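Side-chain contacts in non-toxic crystal protein (Bacillus thuringiensis, PDB 2D42), which is of unknown function but resembles beta-pore-forming toxins in structure, though it is itself non-toxic: residues L6-L9 and E10-G13; D201-A205 and N206-G210. All blocks are in the same frame, centred on the assembly; numbering follows the deposited sequence.

Contact 1 (L6-L9 and E10-G13); sequences LREL and EIYG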
ATOM      1  N   LEU A   6      12.914  12.993  14.965  1.00 28.52           N
ATOM      2  CA  LEU A   6      13.655  14.189  15.371  1.00 30.34           C
ATOM      3  C   LEU A   6      13.206  14.626  16.760  1.00 31.53           C
ATOM      4  O   LEU A   6      14.001  15.122  17.556  1.00 33.18           O
ATOM      5  CB  LEU A   6      13.436  15.328  14.372  1.00 30.96           C
ATOM      6  CG  LEU A   6      14.120  15.156  13.013  1.00 30.71           C
ATOM      7  CD1 LEU A   6      13.748  16.314  12.113  1.00 34.28           C
ATOM      8  CD2 LEU A   6      15.626  15.094  13.194  1.00 32.41           C
ATOM      9  N   ARG A   7      11.920  14.438  17.041  1.00 31.60           N
ATOM     10  CA  ARG A   7      11.353  14.775  18.339  1.00 31.81           C
ATOM     11  C   ARG A   7      11.976  13.864  19.402  1.00 30.91           C
ATOM     12  O   ARG A   7      12.325  14.318  20.498  1.00 30.34           O
ATOM     13  CB  ARG A   7       9.830  14.599  18.301  1.00 34.49           C
ATOM     14  CG  ARG A   7       9.142  14.667  19.656  1.00 39.02           C
ATOM     15  CD  ARG A   7       9.386  15.993  20.357  1.00 42.95           C
ATOM     16  NE  ARG A   7       8.842  15.977  21.711  1.00 45.93           N
ATOM     17  CZ  ARG A   7       9.241  16.785  22.690  1.00 48.37           C
ATOM     18  NH1 ARG A   7      10.195  17.682  22.469  1.00 48.77           N
ATOM     19  NH2 ARG A   7       8.693  16.687  23.896  1.00 47.09           N
ATOM     20  N   GLU A   8      12.119  12.579  19.072  1.00 29.18           N
ATOM     21  CA  GLU A   8      12.723  11.616  19.987  1.00 28.65           C
ATOM     22  C   GLU A   8      14.174  12.027  20.269  1.00 28.28           C
ATOM     23  O   GLU A   8      14.652  11.902  21.395  1.00 27.73           O
ATOM     24  CB  GLU A   8      12.713  10.203  19.384  1.00 29.09           C
ATOM     25  CG  GLU A   8      11.333   9.596  19.150  1.00 31.61           C
ATOM     26  CD  GLU A   8      10.540   9.393  20.437  1.00 30.65           C
ATOM     27  OE1 GLU A   8      11.104   8.863  21.421  1.00 30.66           O
ATOM     28  OE2 GLU A   8       9.344   9.751  20.455  1.00 31.99           O
ATOM     29  N   LEU A   9      14.864  12.509  19.236  1.00 26.39           N
ATOM     30  CA  LEU A   9      16.260  12.945  19.360  1.00 27.09           C
ATOM     31  C   LEU A   9      16.314  14.121  20.343  1.00 26.73           C
ATOM     32  O   LEU A   9      17.161  14.170  21.231  1.00 27.04           O
ATOM     33  CB  LEU A   9      16.807  13.377  17.986  1.00 25.07           C
ATOM     34  CG  LEU A   9      18.229  13.957  17.949  1.00 24.86           C
ATOM     35  CD1 LEU A   9      19.230  12.897  18.408  1.00 23.78           C
ATOM     36  CD2 LEU A   9      18.559  14.446  16.542  1.00 22.96           C
ATOM     37  N   GLU A  10      15.388  15.055  20.179  1.00 29.46           N
ATOM     38  CA  GLU A  10      15.309  16.219  21.053  1.00 32.69           C
ATOM     39  C   GLU A  10      15.052  15.768  22.500  1.00 32.15           C
ATOM     40  O   GLU A  10      15.701  16.247  23.432  1.00 33.66           O
ATOM     41  CB  GLU A  10      14.191  17.151  20.569  1.00 33.65           C
ATOM     42  CG  GLU A  10      14.132  18.503  21.261  1.00 37.80           C
ATOM     43  CD  GLU A  10      13.012  19.371  20.714  1.00 41.89           C
ATOM     44  OE1 GLU A  10      11.831  18.990  20.873  1.00 43.34           O
ATOM     45  OE2 GLU A  10      13.310  20.428  20.116  1.00 40.94           O
ATOM     46  N   ILE A  11      14.117  14.839  22.680  1.00 31.08           N
ATOM     47  CA  ILE A  11      13.796  14.329  24.014  1.00 31.07           C
ATOM     48  C   ILE A  11      15.026  13.683  24.640  1.00 31.06           C
ATOM     49  O   ILE A  11      15.332  13.902  25.813  1.00 30.29           O
ATOM     50  CB  ILE A  11      12.660  13.284  23.958  1.00 31.92           C
ATOM     51  CG1 ILE A  11      11.355  13.965  23.538  1.00 32.23           C
ATOM     52  CG2 ILE A  11      12.513  12.598  25.306  1.00 31.49           C
ATOM     53  CD1 ILE A  11      10.190  13.005  23.319  1.00 34.21           C
ATOM     54  N   TYR A  12      15.724  12.875  23.855  1.00 28.72           N
ATOM     55  CA  TYR A  12      16.924  12.219  24.339  1.00 28.76           C
ATOM     56  C   TYR A  12      17.971  13.253  24.765  1.00 30.17           C
ATOM     57  O   TYR A  12      18.588  13.119  25.816  1.00 28.79           O
ATOM     58  CB  TYR A  12      17.520  11.333  23.251  1.00 27.62           C
ATOM     59  CG  TYR A  12      18.868  10.772  23.625  1.00 30.71           C
ATOM     60  CD1 TYR A  12      18.974   9.601  24.372  1.00 31.39           C
ATOM     61  CD2 TYR A  12      20.044  11.425  23.247  1.00 31.73           C
ATOM     62  CE1 TYR A  12      20.221   9.088  24.730  1.00 34.07           C
ATOM     63  CE2 TYR A  12      21.296  10.923  23.602  1.00 32.42           C
ATOM     64  CZ  TYR A  12      21.377   9.754  24.340  1.00 35.17           C
ATOM     65  OH  TYR A  12      22.611   9.231  24.664  1.00 36.50           O
ATOM     66  N   GLY A  13      18.167  14.270  23.930  1.00 30.83           N
ATOM     67  CA  GLY A  13      19.143  15.307  24.220  1.00 33.94           C
ATOM     68  C   GLY A  13      18.806  16.131  25.448  1.00 35.26           C
ATOM     69  O   GLY A  13      19.687  16.487  26.223  1.00 34.82           O
TER
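Arg7, Glu10 and Ile11 meet on one flank of the N-terminal alpha-helix 5-19, a local i to i+3 and i to i+4 contact toward one end of the elongated, mostly beta chain, whose architecture resembles that of beta-pore-forming toxins. Four successive helical hydrogen bonds join the two turns, from Glu10 N to Leu6 O through to Gly13 N and Leu9 O (2.9 Å). Beside them runs an i to i+3 salt bridge, Arg7 NH1 to Glu10 OE1 at 2.6 Å. The oxygen lies almost in the guanidinium plane and is approached on its anti side, but the N-H points well off it (131°), and the guanidinium and carboxylate planes stand nearly perpendicular. Arg7 reaches this position because its chain folds at chi2 (59°), carrying the guanidinium forward along the helix, toward Glu10 and Ile11; Glu10 runs out extended to meet it. The same bend lays the guanidinium across Ile11, so one edge serves the carboxylate while a face rests on aliphatic carbon, which should limit its rotation. On other flanks of the helix, Leu9 and Tyr12 pack on Val197 and Ile179 of the beta-sheet, and Tyr12 also touches helix 199-206. Ile11 CG1 sits over the centre of the Arg7 guanidinium, 3.6 Å from CZ, with Ile11 CD1 also 3.6 Å from Arg7 NE.

Contact 2 (D201-A205 and N206-G210); sequences DVLQA and NGTPG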
ATOM      1  N   ASP A 201      20.225   4.130  19.896  1.00 31.08           N
ATOM      2  CA  ASP A 201      20.462   4.381  21.310  1.00 31.36           C
ATOM      3  C   ASP A 201      19.438   5.374  21.837  1.00 31.71           C
ATOM      4  O   ASP A 201      19.059   5.328  23.010  1.00 34.19           O
ATOM      5  CB  ASP A 201      21.877   4.911  21.531  1.00 32.54           C
ATOM      6  CG  ASP A 201      22.945   3.904  21.138  1.00 34.76           C
ATOM      7  OD1 ASP A 201      22.857   2.736  21.572  1.00 36.88           O
ATOM      8  OD2 ASP A 201      23.878   4.282  20.398  1.00 37.21           O
ATOM      9  N   VAL A 202      18.987   6.268  20.963  1.00 30.53           N
ATOM     10  CA  VAL A 202      17.982   7.263  21.332  1.00 30.52           C
ATOM     11  C   VAL A 202      16.651   6.561  21.620  1.00 30.40           C
ATOM     12  O   VAL A 202      16.010   6.811  22.644  1.00 30.39           O
ATOM     13  CB  VAL A 202      17.766   8.286  20.191  1.00 29.89           C
ATOM     14  CG1 VAL A 202      16.561   9.165  20.490  1.00 29.19           C
ATOM     15  CG2 VAL A 202      19.007   9.140  20.023  1.00 31.13           C
ATOM     16  N   LEU A 203      16.252   5.682  20.703  1.00 29.67           N
ATOM     17  CA  LEU A 203      15.004   4.931  20.818  1.00 29.02           C
ATOM     18  C   LEU A 203      15.034   4.015  22.029  1.00 29.74           C
ATOM     19  O   LEU A 203      14.046   3.876  22.745  1.00 30.46           O
ATOM     20  CB  LEU A 203      14.770   4.101  19.548  1.00 27.16           C
ATOM     21  CG  LEU A 203      14.583   4.916  18.262  1.00 25.16           C
ATOM     22  CD1 LEU A 203      14.661   4.022  17.041  1.00 26.05           C
ATOM     23  CD2 LEU A 203      13.250   5.641  18.322  1.00 27.96           C
ATOM     24  N   GLN A 204      16.177   3.385  22.260  1.00 32.55           N
ATOM     25  CA  GLN A 204      16.300   2.490  23.393  1.00 35.50           C
ATOM     26  C   GLN A 204      16.217   3.273  24.695  1.00 36.41           C
ATOM     27  O   GLN A 204      15.511   2.882  25.627  1.00 35.42           O
ATOM     28  CB  GLN A 204      17.616   1.726  23.316  1.00 37.34           C
ATOM     29  CG  GLN A 204      17.684   0.569  24.274  1.00 42.22           C
ATOM     30  CD  GLN A 204      18.588  -0.524  23.770  1.00 45.02           C
ATOM     31  OE1 GLN A 204      19.783  -0.311  23.558  1.00 48.08           O
ATOM     32  NE2 GLN A 204      18.024  -1.705  23.564  1.00 46.10           N
ATOM     33  N   ALA A 205      16.929   4.394  24.746  1.00 35.85           N
ATOM     34  CA  ALA A 205      16.944   5.228  25.938  1.00 35.76           C
ATOM     35  C   ALA A 205      15.569   5.821  26.208  1.00 35.74           C
ATOM     36  O   ALA A 205      15.127   5.878  27.350  1.00 35.96           O
ATOM     37  CB  ALA A 205      17.971   6.342  25.785  1.00 35.06           C
ATOM     38  N   ASN A 206      14.894   6.262  25.153  1.00 35.92           N
ATOM     39  CA  ASN A 206      13.567   6.860  25.289  1.00 33.72           C
ATOM     40  C   ASN A 206      12.458   5.841  25.545  1.00 33.53           C
ATOM     41  O   ASN A 206      11.375   6.195  26.022  1.00 33.28           O
ATOM     42  CB  ASN A 206      13.215   7.649  24.027  1.00 32.97           C
ATOM     43  CG  ASN A 206      14.007   8.931  23.894  1.00 31.62           C
ATOM     44  OD1 ASN A 206      14.833   9.266  24.752  1.00 31.24           O
ATOM     45  ND2 ASN A 206      13.759   9.664  22.815  1.00 29.32           N
ATOM     46  N   GLY A 207      12.726   4.582  25.224  1.00 32.50           N
ATOM     47  CA  GLY A 207      11.713   3.558  25.398  1.00 32.93           C
ATOM     48  C   GLY A 207      10.617   3.754  24.365  1.00 32.80           C
ATOM     49  O   GLY A 207       9.491   3.295  24.547  1.00 33.66           O
ATOM     50  N   THR A 208      10.952   4.448  23.282  1.00 29.61           N
ATOM     51  CA  THR A 208      10.013   4.730  22.200  1.00 28.98           C
ATOM     52  C   THR A 208       9.253   3.472  21.774  1.00 28.96           C
ATOM     53  O   THR A 208       9.852   2.468  21.409  1.00 27.52           O
ATOM     54  CB  THR A 208      10.758   5.300  20.974  1.00 29.59           C
ATOM     55  OG1 THR A 208      11.711   6.284  21.409  1.00 28.94           O
ATOM     56  CG2 THR A 208       9.777   5.936  20.009  1.00 25.92           C
ATOM     57  N   PRO A 209       7.911   3.524  21.805  1.00 30.83           N
ATOM     58  CA  PRO A 209       7.049   2.397  21.431  1.00 31.44           C
ATOM     59  C   PRO A 209       7.129   2.022  19.955  1.00 30.23           C
ATOM     60  O   PRO A 209       7.330   2.883  19.101  1.00 28.69           O
ATOM     61  CB  PRO A 209       5.644   2.889  21.795  1.00 32.33           C
ATOM     62  CG  PRO A 209       5.891   3.955  22.816  1.00 34.03           C
ATOM     63  CD  PRO A 209       7.101   4.656  22.277  1.00 30.07           C
ATOM     64  N   GLY A 210       6.960   0.734  19.670  1.00 30.97           N
ATOM     65  CA  GLY A 210       6.974   0.256  18.297  1.00 30.75           C
ATOM     66  C   GLY A 210       8.303  -0.195  17.715  1.00 30.65           C
ATOM     67  O   GLY A 210       8.391  -0.497  16.521  1.00 27.25           O
TER
HETATM   68  O   HOH W   1      12.449   1.959  21.649  1.00 49.87           O
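Leu203 and Thr208 meet where helix 199-206 ends in a Schellman motif and the chain turns off toward strand 211-214. Among the backbone bonds, Asn206 N to Val202 O (2.8 Å) continues the regular helical pattern. The motif is made by Thr208 N, which reaches back to Leu203 O at 3.2 Å in the carbonyl plane, and by a weak bond from Gly207 N to Gln204 O. Gly207, the C-prime residue, makes the reversal with its positive phi (71°). A water donates to Leu203 O and to Thr208 O, both at 2.7 Å, so Leu203 O is met by Thr208 N, the water and, weakly, Gly207 N (2.9 Å).

Side-chain packing involves two pairs, each a methyl against a polar side chain. Val202 and Asn206 lie alongside each other and point the same way, CG1 of Val202 being 3.7 Å from ND2 of Asn206. That amide nitrogen is probably hydrogen-bonded to Glu8 O, and Thr208 OG1 to Glu8 OE1, both on helix 5-19. Thr208 is set with OG1 beside its own backbone N (chi1 -44°), and its side chain slants across that of Leu203, whose CD2 lies 3.5 Å from Thr208 OG1 and 3.7 Å from Thr208 CB.

How the contacts relate
Contacts 1 and 2 belong to two different helices, 5-19 and 199-206, far apart in sequence yet packed together, with centres about 10 Å apart. Glu8 of contact 1 grips contact 2 at two points: its carboxylate OE1 lies 2.7 Å from Thr208 OG1, and its backbone O lies 2.8 Å from Asn206 ND2, both probable hydrogen bonds. The N-terminal helix is thereby tied to the last helical residue of the other, Asn206, and to Thr208 in the loop that follows. Val202 CG1 fills in between, 3.5 Å from Glu8 O and 3.6 Å from Tyr12 CB. Glu8 O, the acceptor of Tyr12 N, probably takes the Asn206 amide too.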